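Local coordinates for enoyl-CoA hydratase subunit I (Geobacillus kaustophilus, PDB 2PBP) that catalyses the reversible hydration of enoyl-CoA thioesters in beta-oxidation, as a member of the enoyl-CoA hydratase/isomerase (crotonase) family, at the interface of chains A and B. Coordinates in Å, arbitrary orientation; residue numbers count along the deposited sequence, not the author numbering. Chains: chain A/B, Enoyl-CoA hydratase subunit I.

Contact 1: the interface of chains A and B. Residues chain A 207-208, 211, 227, 230; chain B 138-139, 144.
A:Glu227 and B:Thr144 reach toward each other from opposite directions. The glutamate chain is extended, with CG anti to the backbone N (chi1 -180°), and this carries its carboxylate across to the other chain. OG1 of B:Thr144, the hydroxyl, donates to OE2 of A:Glu227 at 2.5 Å, on the anti side and 23° out of the carboxylate plane. The backbone N of B:Thr144 also donates to OE2 of A:Glu227, at 2.9 Å, nearly in line with the C-O bond. With an alanine in place of the glutamate, the hydroxyl and the amide of B:Thr144 would probably lose their shared acceptor, and the start of the chain B helix would be less firmly held.

The side chains of A:Ile208 and B:Met138 run alongside each other, pointing opposite ways. CD1 of A:Ile208 also packs on CD of B:Pro139. The methionine bends at chi3 (-85°), which turns CE toward CB of A:Ala211, 3.9 Å away. Its SD lies 3.7 Å from CB of A:Asn230. That asparagine ties its own helix to the neighbouring one, ND2 donating to O of A:Leu207 at 3.1 Å.

Helices 202-217 and 220-234 of chain A thus receive the loop at B:Met138 and the start of helix 143-151 of chain B.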
ATOM      1  N   LEU A 207       5.841  -7.097  11.158  1.00  5.86           N
ATOM      2  CA  LEU A 207       5.992  -7.805   9.892  1.00  5.93           C
ATOM      3  C   LEU A 207       5.202  -7.177   8.746  1.00  5.51           C
ATOM      4  O   LEU A 207       5.585  -7.302   7.581  1.00  3.90           O
ATOM      5  CB  LEU A 207       5.630  -9.284  10.070  1.00  5.67           C
ATOM      6  CG  LEU A 207       6.804 -10.147  10.570  1.00  8.61           C
ATOM      7  CD1 LEU A 207       7.421  -9.524  11.821  1.00  8.18           C
ATOM      8  CD2 LEU A 207       6.330 -11.567  10.852  1.00  7.42           C
ATOM      9  N   ILE A 208       4.099  -6.507   9.067  1.00  3.78           N
ATOM     10  CA  ILE A 208       3.316  -5.833   8.034  1.00  6.27           C
ATOM     11  C   ILE A 208       4.155  -4.663   7.530  1.00  6.18           C
ATOM     12  O   ILE A 208       4.246  -4.410   6.324  1.00  3.65           O
ATOM     13  CB  ILE A 208       1.971  -5.282   8.589  1.00  6.67           C
ATOM     14  CG1 ILE A 208       0.935  -6.408   8.662  1.00 10.65           C
ATOM     15  CG2 ILE A 208       1.478  -4.133   7.710  1.00  4.96           C
ATOM     16  CD1 ILE A 208       0.542  -7.103   7.331  1.00 13.93           C
ATOM     17  N   ALA A 211       6.853  -5.799   5.227  1.00  6.32           N
ATOM     18  CA  ALA A 211       6.300  -6.127   3.918  1.00  6.05           C
ATOM     19  C   ALA A 211       6.025  -4.854   3.123  1.00  7.15           C
ATOM     20  O   ALA A 211       6.323  -4.782   1.933  1.00  5.63           O
ATOM     21  CB  ALA A 211       5.016  -6.939   4.079  1.00  6.34           C
ATOM     22  N   GLU A 227       6.414 -11.281   1.488  1.00  4.31           N
ATOM     23  CA  GLU A 227       5.189 -11.128   2.260  1.00  5.14           C
ATOM     24  C   GLU A 227       4.698 -12.446   2.867  1.00  5.29           C
ATOM     25  O   GLU A 227       4.425 -12.521   4.071  1.00  4.87           O
ATOM     26  CB  GLU A 227       4.105 -10.541   1.358  1.00  5.20           C
ATOM     27  CG  GLU A 227       2.762 -10.314   2.025  1.00  5.26           C
ATOM     28  CD  GLU A 227       1.683 -10.054   0.995  1.00  9.64           C
ATOM     29  OE1 GLU A 227       1.444 -10.959   0.172  1.00 10.07           O
ATOM     30  OE2 GLU A 227       1.082  -8.955   0.998  1.00  7.46           O
ATOM     31  N   ASN A 230       6.573 -13.817   5.906  1.00  4.21           N
ATOM     32  CA  ASN A 230       6.184 -13.174   7.157  1.00  5.59           C
ATOM     33  C   ASN A 230       4.835 -13.734   7.603  1.00  4.18           C
ATOM     34  O   ASN A 230       4.587 -13.891   8.797  1.00  4.65           O
ATOM     35  CB  ASN A 230       6.121 -11.647   6.997  1.00  3.56           C
ATOM     36  CG  ASN A 230       7.467 -10.980   7.266  1.00  5.89           C
ATOM     37  OD1 ASN A 230       8.451 -11.658   7.566  1.00  6.89           O
ATOM     38  ND2 ASN A 230       7.513  -9.651   7.167  1.00  4.31           N
TER
ATOM     39  N   MET B 138      -1.646 -11.409   9.143  1.00  6.57           N
ATOM     40  CA  MET B 138      -1.543 -10.358   8.129  1.00  5.30           C
ATOM     41  C   MET B 138      -1.985 -10.847   6.750  1.00  4.34           C
ATOM     42  O   MET B 138      -2.254 -12.033   6.560  1.00  5.08           O
ATOM     43  CB  MET B 138      -0.088  -9.881   8.036  1.00  4.37           C
ATOM     44  CG  MET B 138       0.891 -10.936   7.516  1.00  5.87           C
ATOM     45  SD  MET B 138       2.626 -10.397   7.506  1.00  7.36           S
ATOM     46  CE  MET B 138       2.716  -9.522   5.929  1.00  7.48           C
ATOM     47  N   PRO B 139      -2.086  -9.929   5.774  1.00  5.97           N
ATOM     48  CA  PRO B 139      -2.488 -10.359   4.431  1.00  6.43           C
ATOM     49  C   PRO B 139      -1.314 -11.157   3.861  1.00  7.23           C
ATOM     50  O   PRO B 139      -0.161 -10.771   4.034  1.00  7.41           O
ATOM     51  CB  PRO B 139      -2.700  -9.040   3.697  1.00  7.97           C
ATOM     52  CG  PRO B 139      -3.169  -8.120   4.800  1.00  7.51           C
ATOM     53  CD  PRO B 139      -2.208  -8.466   5.914  1.00  4.78           C
ATOM     54  N   THR B 144      -0.573  -6.525   1.089  1.00  5.76           N
ATOM     55  CA  THR B 144       0.356  -5.492   1.543  1.00  6.25           C
ATOM     56  C   THR B 144       1.132  -4.885   0.381  1.00  5.73           C
ATOM     57  O   THR B 144       1.521  -3.718   0.429  1.00  6.94           O
ATOM     58  CB  THR B 144       1.376  -6.036   2.569  1.00  4.95           C
ATOM     59  OG1 THR B 144       2.239  -6.989   1.938  1.00  6.27           O
ATOM     60  CG2 THR B 144       0.663  -6.695   3.733  1.00  7.27           C
TER

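Contact 2: the interface of chains A and B. Residues chain A 221, 224-225, 228; chain B 85-86, 89, 92.
The guanidinium of A:Arg228 carries CB of B:Phe85 over the centre of one face, 3.4 Å from CZ. At its edge, in plane, lie the carboxylate carbon of B:Asp89 and CE of A:Met224, the latter from its own chain. The ring of A:Tyr221 meets B:Asp89 with its edge, and CB of the aspartate lies in the ring plane.

A:Arg228 grips B:Asp89 end-on with two nitrogens. NH1 of A:Arg228 donates to OD2 of B:Asp89 and NH2 to OD1, each at 2.8 Å, and the pair forms a salt bridge. Both bonds are fairly straight. Each oxygen is met on its syn side, though somewhat out of the carboxylate plane; guanidinium and carboxylate are nearly coplanar (12° apart). The paired bonds fix the rotation of the carboxylate. The arginine leaves its backbone with CG between N and the carbonyl carbon (chi1 65°) and bends at chi3 (62°), which swings the group toward the aspartate.

CE1 of A:Tyr221 lies 3.6 Å from CG of B:Asp89. The tyrosine hydroxyl OH reaches OD2 of B:Asp89 through a water, 3.1 Å from OH and 2.7 Å from OD2. The ring of B:Phe85 runs alongside the arginine stem, with CD2 3.6 Å from CB of A:Arg228.

The chain A residues all belong to helix 220-234. B:Asp89 stands on the short helix 86-92 of chain B, and B:Phe85 immediately precedes that helix.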
ATOM      1  N   TYR A 221       5.938  -9.603  -7.761  1.00  9.59           N
ATOM      2  CA  TYR A 221       6.139 -11.026  -7.501  1.00 11.93           C
ATOM      3  C   TYR A 221       7.077 -11.307  -6.330  1.00 11.89           C
ATOM      4  O   TYR A 221       6.771 -12.133  -5.470  1.00 10.16           O
ATOM      5  CB  TYR A 221       6.672 -11.730  -8.752  1.00 15.00           C
ATOM      6  CG  TYR A 221       6.747 -13.235  -8.604  1.00 17.92           C
ATOM      7  CD1 TYR A 221       5.595 -14.017  -8.655  1.00 19.05           C
ATOM      8  CD2 TYR A 221       7.968 -13.873  -8.394  1.00 20.01           C
ATOM      9  CE1 TYR A 221       5.656 -15.400  -8.499  1.00 21.38           C
ATOM     10  CE2 TYR A 221       8.043 -15.254  -8.236  1.00 21.51           C
ATOM     11  CZ  TYR A 221       6.884 -16.012  -8.291  1.00 22.27           C
ATOM     12  OH  TYR A 221       6.954 -17.380  -8.143  1.00 23.38           O
ATOM     13  N   MET A 224       5.669 -10.204  -2.939  1.00  3.94           N
ATOM     14  CA  MET A 224       4.712 -11.183  -2.440  1.00  5.57           C
ATOM     15  C   MET A 224       5.444 -12.410  -1.890  1.00  6.44           C
ATOM     16  O   MET A 224       4.976 -13.049  -0.948  1.00  5.84           O
ATOM     17  CB  MET A 224       3.736 -11.576  -3.558  1.00  5.83           C
ATOM     18  CG  MET A 224       2.708 -10.474  -3.845  1.00  5.60           C
ATOM     19  SD  MET A 224       1.613 -10.803  -5.242  1.00  9.21           S
ATOM     20  CE  MET A 224       0.675 -12.175  -4.592  1.00  7.26           C
ATOM     21  N   GLN A 225       6.593 -12.731  -2.479  1.00  7.54           N
ATOM     22  CA  GLN A 225       7.402 -13.860  -2.017  1.00  6.68           C
ATOM     23  C   GLN A 225       7.854 -13.598  -0.582  1.00  7.59           C
ATOM     24  O   GLN A 225       7.867 -14.502   0.253  1.00  8.06           O
ATOM     25  CB  GLN A 225       8.637 -14.037  -2.908  1.00  8.82           C
ATOM     26  CG  GLN A 225       8.381 -14.789  -4.199  1.00 11.79           C
ATOM     27  CD  GLN A 225       8.208 -16.278  -3.962  1.00 19.76           C
ATOM     28  OE1 GLN A 225       9.158 -16.979  -3.588  1.00 22.37           O
ATOM     29  NE2 GLN A 225       6.994 -16.767  -4.167  1.00 16.12           N
ATOM     30  N   ARG A 228       4.592 -13.484   2.045  1.00  3.64           N
ATOM     31  CA  ARG A 228       4.105 -14.772   2.533  1.00  5.37           C
ATOM     32  C   ARG A 228       5.021 -15.430   3.566  1.00  5.68           C
ATOM     33  O   ARG A 228       4.552 -16.212   4.396  1.00  7.05           O
ATOM     34  CB  ARG A 228       3.833 -15.726   1.360  1.00  7.66           C
ATOM     35  CG  ARG A 228       5.047 -16.135   0.546  1.00  5.42           C
ATOM     36  CD  ARG A 228       4.622 -16.770  -0.776  1.00  3.23           C
ATOM     37  NE  ARG A 228       3.864 -15.829  -1.597  1.00  5.28           N
ATOM     38  CZ  ARG A 228       3.495 -16.047  -2.857  1.00  6.28           C
ATOM     39  NH1 ARG A 228       3.811 -17.188  -3.462  1.00  6.30           N
ATOM     40  NH2 ARG A 228       2.801 -15.123  -3.511  1.00  6.08           N
TER
ATOM     41  N   PHE B  85      -0.072 -19.850  -1.645  1.00  6.21           N
ATOM     42  CA  PHE B  85      -0.049 -18.606  -2.396  1.00  6.60           C
ATOM     43  C   PHE B  85       0.454 -18.741  -3.824  1.00  7.74           C
ATOM     44  O   PHE B  85       0.446 -17.777  -4.585  1.00  5.43           O
ATOM     45  CB  PHE B  85       0.721 -17.552  -1.605  1.00  6.20           C
ATOM     46  CG  PHE B  85       0.102 -17.265  -0.270  1.00  5.74           C
ATOM     47  CD1 PHE B  85      -1.181 -16.722  -0.190  1.00  5.99           C
ATOM     48  CD2 PHE B  85       0.759 -17.612   0.905  1.00  7.01           C
ATOM     49  CE1 PHE B  85      -1.803 -16.535   1.045  1.00  9.96           C
ATOM     50  CE2 PHE B  85       0.148 -17.431   2.144  1.00  7.39           C
ATOM     51  CZ  PHE B  85      -1.137 -16.891   2.216  1.00  8.01           C
ATOM     52  N   ALA B  86       0.877 -19.949  -4.195  1.00  7.77           N
ATOM     53  CA  ALA B  86       1.323 -20.184  -5.564  1.00  8.01           C
ATOM     54  C   ALA B  86       0.090 -20.041  -6.455  1.00  7.25           C
ATOM     55  O   ALA B  86       0.192 -19.635  -7.612  1.00  5.92           O
ATOM     56  CB  ALA B  86       1.913 -21.577  -5.703  1.00  6.55           C
ATOM     57  N   ASP B  89      -0.344 -16.535  -7.282  1.00  5.41           N
ATOM     58  CA  ASP B  89       0.617 -16.089  -8.282  1.00  6.57           C
ATOM     59  C   ASP B  89       0.085 -16.417  -9.674  1.00  5.39           C
ATOM     60  O   ASP B  89       0.329 -15.684 -10.626  1.00  6.38           O
ATOM     61  CB  ASP B  89       1.977 -16.767  -8.085  1.00  6.56           C
ATOM     62  CG  ASP B  89       2.652 -16.367  -6.783  1.00  9.73           C
ATOM     63  OD1 ASP B  89       2.451 -15.219  -6.330  1.00  8.58           O
ATOM     64  OD2 ASP B  89       3.399 -17.197  -6.224  1.00  9.77           O
ATOM     65  N   SER B  92      -2.129 -13.762 -10.787  1.00  9.70           N
ATOM     66  CA  SER B  92      -1.362 -12.575 -11.144  1.00 11.14           C
ATOM     67  C   SER B  92      -0.863 -12.563 -12.587  1.00 12.03           C
ATOM     68  O   SER B  92      -0.635 -11.494 -13.152  1.00 13.02           O
ATOM     69  CB  SER B  92      -0.155 -12.427 -10.213  1.00  9.63           C
ATOM     70  OG  SER B  92      -0.551 -12.315  -8.859  1.00 11.51           O
TER
HETATM   71  O   HOH W   1       4.477 -19.217  -7.599  1.00 12.20           O

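Contact 3: the interface of chains A and B. Residues chain A 97, 99, 118-119, 197, 205, 209; chain B 157, 161.
B:Trp161 presents its indole to A:Leu205 from a helical backbone (phi/psi -76°/-32°) in helix 153-162, with B:Leu157 one turn earlier on the same helix.

The indole fills a pocket on chain A and has 108 Å² of its surface hidden there. CG of B:Trp161 is anti to the carbonyl carbon (chi1 -80°), which sends the rings across the boundary. NE1 donates a hydrogen bond to the backbone O of A:Leu205 at 3.0 Å. The bond is bent, and the acceptor lies somewhat out of the indole plane. It provides a partner for the indole N-H within a largely apolar setting.

A:Leu205 covers one face of the indole, its CB placed toward the rim. Its CD2 also crosses to CD1 of B:Trp161, at 3.4 Å. B:Leu157 covers the opposite face with CD2, so the ring is sandwiched between a leucine of each chain. On the A:Leu205 side, just beyond the rim, CB of A:Pro97 lies 3.5 Å from CH2 of B:Trp161. A:Leu119 lies near CZ3, and A:Leu197 packs CD2 on CB of the tryptophan at 3.8 Å. B:Leu157 in turn places CD1 3.7 Å from CB of A:Asp118.

The carboxylate of A:Asp118 stands nearly perpendicular to the indole. Its OD2 lies at the ring edge, in plane, 3.6 Å from CH2 of B:Trp161, and the same oxygen accepts a salt-bridged hydrogen bond from NZ of A:Lys209 at 2.8 Å.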
ATOM      1  N   PRO A  97       6.762   0.483  15.059  1.00  6.11           N
ATOM      2  CA  PRO A  97       5.930   1.520  14.445  1.00  7.65           C
ATOM      3  C   PRO A  97       6.337   2.910  14.935  1.00  8.37           C
ATOM      4  O   PRO A  97       6.537   3.126  16.135  1.00  6.86           O
ATOM      5  CB  PRO A  97       4.521   1.133  14.889  1.00  6.83           C
ATOM      6  CG  PRO A  97       4.588  -0.363  14.887  1.00  8.95           C
ATOM      7  CD  PRO A  97       5.929  -0.626  15.561  1.00  6.59           C
ATOM      8  N   ILE A  99       5.452   7.154  14.599  1.00  6.85           N
ATOM      9  CA  ILE A  99       4.510   8.191  14.199  1.00  5.90           C
ATOM     10  C   ILE A  99       5.105   9.568  14.454  1.00  5.61           C
ATOM     11  O   ILE A  99       5.699   9.816  15.505  1.00  5.95           O
ATOM     12  CB  ILE A  99       3.194   8.091  15.002  1.00  5.29           C
ATOM     13  CG1 ILE A  99       2.569   6.706  14.821  1.00  6.90           C
ATOM     14  CG2 ILE A  99       2.226   9.197  14.557  1.00  6.00           C
ATOM     15  CD1 ILE A  99       2.477   6.134  13.424  1.00 13.93           C
ATOM     16  N   ASP A 118       6.364   6.194   9.909  1.00  4.19           N
ATOM     17  CA  ASP A 118       5.373   5.393   9.187  1.00  5.16           C
ATOM     18  C   ASP A 118       4.046   6.095   8.947  1.00  6.83           C
ATOM     19  O   ASP A 118       3.383   5.858   7.932  1.00  7.17           O
ATOM     20  CB  ASP A 118       5.123   4.090   9.939  1.00  6.04           C
ATOM     21  CG  ASP A 118       6.401   3.337  10.214  1.00  5.87           C
ATOM     22  OD1 ASP A 118       7.147   3.074   9.246  1.00  6.33           O
ATOM     23  OD2 ASP A 118       6.663   3.015  11.395  1.00  8.04           O
ATOM     24  N   LEU A 119       3.651   6.931   9.898  1.00  5.32           N
ATOM     25  CA  LEU A 119       2.409   7.687   9.808  1.00  5.62           C
ATOM     26  C   LEU A 119       2.715   9.089  10.287  1.00  6.09           C
ATOM     27  O   LEU A 119       3.596   9.285  11.130  1.00  4.87           O
ATOM     28  CB  LEU A 119       1.329   7.093  10.717  1.00  3.78           C
ATOM     29  CG  LEU A 119       0.897   5.638  10.536  1.00  4.98           C
ATOM     30  CD1 LEU A 119      -0.096   5.271  11.624  1.00  6.12           C
ATOM     31  CD2 LEU A 119       0.282   5.446   9.160  1.00  6.07           C
ATOM     32  N   LEU A 197      -2.899   1.516  18.342  1.00  6.36           N
ATOM     33  CA  LEU A 197      -1.951   0.653  17.641  1.00  7.31           C
ATOM     34  C   LEU A 197      -1.214  -0.238  18.644  1.00  7.55           C
ATOM     35  O   LEU A 197      -0.891  -1.385  18.344  1.00  6.69           O
ATOM     36  CB  LEU A 197      -0.946   1.493  16.841  1.00  8.06           C
ATOM     37  CG  LEU A 197      -1.501   2.212  15.605  1.00 10.70           C
ATOM     38  CD1 LEU A 197      -0.454   3.159  15.041  1.00 10.31           C
ATOM     39  CD2 LEU A 197      -1.906   1.184  14.553  1.00 10.58           C
ATOM     40  N   LEU A 205       2.139  -5.964  13.457  1.00  4.54           N
ATOM     41  CA  LEU A 205       2.455  -4.611  12.994  1.00  4.50           C
ATOM     42  C   LEU A 205       3.882  -4.543  12.439  1.00  5.11           C
ATOM     43  O   LEU A 205       4.140  -3.892  11.427  1.00  4.80           O
ATOM     44  CB  LEU A 205       2.305  -3.587  14.126  1.00  4.50           C
ATOM     45  CG  LEU A 205       0.926  -3.401  14.764  1.00  4.76           C
ATOM     46  CD1 LEU A 205       0.894  -2.061  15.499  1.00  4.52           C
ATOM     47  CD2 LEU A 205      -0.160  -3.438  13.704  1.00  4.93           C
ATOM     48  N   LYS A 209       4.765  -3.948   8.470  1.00  6.21           N
ATOM     49  CA  LYS A 209       5.603  -2.809   8.132  1.00  5.59           C
ATOM     50  C   LYS A 209       6.763  -3.256   7.240  1.00  6.04           C
ATOM     51  O   LYS A 209       7.091  -2.582   6.263  1.00  5.48           O
ATOM     52  CB  LYS A 209       6.131  -2.147   9.410  1.00  6.35           C
ATOM     53  CG  LYS A 209       7.126  -1.025   9.159  1.00  8.82           C
ATOM     54  CD  LYS A 209       7.485  -0.295  10.449  1.00  5.45           C
ATOM     55  CE  LYS A 209       8.666   0.633  10.222  1.00  9.14           C
ATOM     56  NZ  LYS A 209       8.963   1.474  11.420  1.00  6.33           N
TER
ATOM     57  N   LEU B 157      -0.239   1.686   5.455  1.00  7.20           N
ATOM     58  CA  LEU B 157      -0.024   1.206   6.818  1.00  7.84           C
ATOM     59  C   LEU B 157      -1.198   1.522   7.733  1.00  7.71           C
ATOM     60  O   LEU B 157      -1.503   0.758   8.648  1.00  6.97           O
ATOM     61  CB  LEU B 157       1.276   1.778   7.388  1.00  7.08           C
ATOM     62  CG  LEU B 157       2.539   1.125   6.810  1.00  6.12           C
ATOM     63  CD1 LEU B 157       3.780   1.853   7.302  1.00  8.21           C
ATOM     64  CD2 LEU B 157       2.576  -0.351   7.214  1.00  6.24           C
ATOM     65  N   TRP B 161      -2.568  -1.742   9.381  1.00  5.98           N
ATOM     66  CA  TRP B 161      -2.356  -1.846  10.826  1.00  5.31           C
ATOM     67  C   TRP B 161      -3.643  -1.836  11.655  1.00  7.69           C
ATOM     68  O   TRP B 161      -3.706  -2.470  12.709  1.00  7.05           O
ATOM     69  CB  TRP B 161      -1.457  -0.709  11.315  1.00  3.29           C
ATOM     70  CG  TRP B 161       0.017  -0.903  11.088  1.00  6.05           C
ATOM     71  CD1 TRP B 161       0.655  -2.050  10.699  1.00  5.46           C
ATOM     72  CD2 TRP B 161       1.041   0.068  11.316  1.00  6.35           C
ATOM     73  NE1 TRP B 161       2.017  -1.852  10.678  1.00  5.71           N
ATOM     74  CE2 TRP B 161       2.282  -0.559  11.055  1.00  6.80           C
ATOM     75  CE3 TRP B 161       1.035   1.409  11.725  1.00  5.81           C
ATOM     76  CZ2 TRP B 161       3.502   0.110  11.185  1.00  6.94           C
ATOM     77  CZ3 TRP B 161       2.247   2.075  11.856  1.00  5.71           C
ATOM     78  CH2 TRP B 161       3.466   1.423  11.587  1.00  4.10           C
TER

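Contact 1 lies between the others. Its C-alpha centre is about 12 Å from those of contact 2 and contact 3, which are about 23 Å apart. Helix 220-234 of chain A serves contacts 1 and 2. Helix 202-217 serves contacts 1 and 3. The three probably line up as one strip, with polar pairing toward contact 2 and a buried aromatic at contact 3. The chains use different residues on each side, as the lack of an exact two-fold indicates. Crotonase-family enzymes commonly form trimers and hexamers, and this interface may belong to such an oligomer.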